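Side-chain contact in centrosomal protein 43 (Homo sapiens, PDB 2D68), which is required for anchoring microtubules to centrosomes and for ciliation, and forms a homodimer through this N-terminal LisH-containing domain: residues L20-V25 with Q49-R54. Numbering follows the deposited sequence.
Sequences LVASLV and QGLEGR
Ser23 and Leu51 meet where the loop between helices 35-45 and 54-61 crosses helix 16-31 in the all-helical, LisH-containing dimerisation domain; their CA atoms lie 5.2 Å apart. Leu51 CB sits 3.3 Å from Ser23 OG, and from there the leucine lies across the helix surface: its CG, anti to its own carbonyl carbon (chi1 -66°), directs the branch toward Ala22. CD1 comes to 3.8 Å from Ala22 CB and 3.6 Å from Ala22 O. The Leu51 side chain also touches Arg19. Replacing Leu51 with an alanine would probably open a gap beside Ala22 where CD1 had packed and strip cover from Arg19. The polar side of the contact begins at Ser23. Its hydroxyl, turned back beside its own backbone N (chi1 -61°), hydrogen-bonds to Arg19 O one helical turn earlier and also accepts a weak, bent bond from Glu52 N (3.3 Å, N-H...O angle 140°). Glu52 OE1 comes back to the helix and forms a salt bridge with Arg19 NE. Val21, on the far side of the helix from Ser23, packs on Phe28 of the second subunit. Nearer the start of helix 54-61, a water bridges the two backbones, donating to Ser23 O at 2.9 Å and to Glu52 O at 2.7 Å.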
loop_
_atom_site.group_PDB
_atom_site.type_symbol
_atom_site.label_atom_id
_atom_site.label_comp_id
_atom_site.label_asym_id
_atom_site.label_seq_id
_atom_site.Cartn_x
_atom_site.Cartn_y
_atom_site.Cartn_z
ATOM N N LEU B 20 -10.365 -0.296 -0.742
ATOM C CA LEU B 20 -9.616 -1.241 0.095
ATOM C C LEU B 20 -8.100 -1.111 -0.127
ATOM O O LEU B 20 -7.332 -1.046 0.834
ATOM C CB LEU B 20 -10.093 -2.672 -0.177
ATOM C CG LEU B 20 -9.424 -3.789 0.588
ATOM C CD1 LEU B 20 -9.415 -3.522 2.100
ATOM C CD2 LEU B 20 -10.146 -5.098 0.261
ATOM N N VAL B 21 -7.676 -1.062 -1.387
ATOM C CA VAL B 21 -6.249 -0.834 -1.701
ATOM C C VAL B 21 -5.723 0.434 -1.014
ATOM O O VAL B 21 -4.694 0.407 -0.294
ATOM C CB VAL B 21 -6.027 -0.725 -3.226
ATOM C CG1 VAL B 21 -4.612 -0.263 -3.530
ATOM C CG2 VAL B 21 -6.266 -2.084 -3.881
ATOM N N ALA B 22 -6.419 1.548 -1.231
ATOM C CA ALA B 22 -5.950 2.821 -0.669
ATOM C C ALA B 22 -5.934 2.809 0.860
ATOM O O ALA B 22 -4.987 3.294 1.477
ATOM C CB ALA B 22 -6.769 3.996 -1.193
ATOM N N SER B 23 -6.962 2.215 1.459
ATOM C CA SER B 23 -7.002 2.057 2.917
ATOM C C SER B 23 -5.813 1.232 3.433
ATOM O O SER B 23 -5.224 1.564 4.466
ATOM C CB SER B 23 -8.326 1.402 3.337
ATOM O OG SER B 23 -9.437 2.201 2.978
ATOM N N LEU B 24 -5.438 0.181 2.700
ATOM C CA LEU B 24 -4.265 -0.622 3.090
ATOM C C LEU B 24 -2.970 0.180 3.011
ATOM O O LEU B 24 -2.070 0.019 3.858
ATOM C CB LEU B 24 -4.154 -1.885 2.231
ATOM C CG LEU B 24 -5.166 -2.983 2.549
ATOM C CD1 LEU B 24 -5.246 -3.957 1.375
ATOM C CD2 LEU B 24 -4.839 -3.717 3.860
ATOM N N VAL B 25 -2.852 1.029 1.995
ATOM C CA VAL B 25 -1.695 1.926 1.891
ATOM C C VAL B 25 -1.646 2.903 3.081
ATOM O O VAL B 25 -0.601 3.025 3.739
ATOM C CB VAL B 25 -1.694 2.659 0.539
ATOM C CG1 VAL B 25 -0.555 3.720 0.478
ATOM C CG2 VAL B 25 -1.505 1.655 -0.598
ATOM N N GLN B 49 -10.724 12.968 5.821
ATOM C CA GLN B 49 -11.557 12.289 6.832
ATOM C C GLN B 49 -11.025 10.897 7.197
ATOM O O GLN B 49 -11.505 10.266 8.138
ATOM C CB GLN B 49 -13.006 12.211 6.338
ATOM C CG GLN B 49 -13.648 13.601 6.154
ATOM C CD GLN B 49 -13.691 14.390 7.464
ATOM O OE1 GLN B 49 -12.754 15.121 7.800
ATOM N NE2 GLN B 49 -14.767 14.231 8.207
ATOM N N GLY B 50 -10.026 10.432 6.460
ATOM C CA GLY B 50 -9.423 9.130 6.743
ATOM C C GLY B 50 -10.151 8.003 6.055
ATOM O O GLY B 50 -11.378 8.008 5.900
ATOM N N LEU B 51 -9.369 7.029 5.609
ATOM C CA LEU B 51 -9.930 5.825 5.005
ATOM C C LEU B 51 -10.306 4.815 6.098
ATOM O O LEU B 51 -10.231 5.129 7.295
ATOM C CB LEU B 51 -8.937 5.257 3.997
ATOM C CG LEU B 51 -8.712 6.188 2.788
ATOM C CD1 LEU B 51 -7.404 5.869 2.047
ATOM C CD2 LEU B 51 -9.915 6.135 1.848
ATOM N N GLU B 52 -10.729 3.616 5.696
ATOM C CA GLU B 52 -11.152 2.612 6.690
ATOM C C GLU B 52 -10.015 2.129 7.571
ATOM O O GLU B 52 -8.877 2.015 7.127
ATOM C CB GLU B 52 -11.864 1.435 6.019
ATOM C CG GLU B 52 -13.326 1.740 5.649
ATOM C CD GLU B 52 -13.435 2.823 4.600
ATOM O OE1 GLU B 52 -12.897 2.626 3.492
ATOM O OE2 GLU B 52 -14.042 3.880 4.887
ATOM N N GLY B 53 -10.328 1.854 8.832
ATOM C CA GLY B 53 -9.300 1.453 9.799
ATOM C C GLY B 53 -8.794 0.036 9.622
ATOM O O GLY B 53 -9.460 -0.808 9.020
ATOM N N ARG B 54 -7.630 -0.228 10.199
ATOM C CA ARG B 54 -7.020 -1.554 10.152
ATOM C C ARG B 54 -7.982 -2.727 10.423
ATOM O O ARG B 54 -8.000 -3.692 9.660
ATOM C CB ARG B 54 -5.867 -1.628 11.146
ATOM C CG ARG B 54 -5.170 -2.981 11.155
ATOM C CD ARG B 54 -4.087 -3.025 12.181
ATOM N NE ARG B 54 -3.563 -4.384 12.273
ATOM C CZ ARG B 54 -2.330 -4.749 11.932
ATOM N NH1 ARG B 54 -1.465 -3.859 11.453
ATOM N NH2 ARG B 54 -1.978 -6.028 12.073
HETATM O O HOH W 1 -6.656 3.335 6.327
#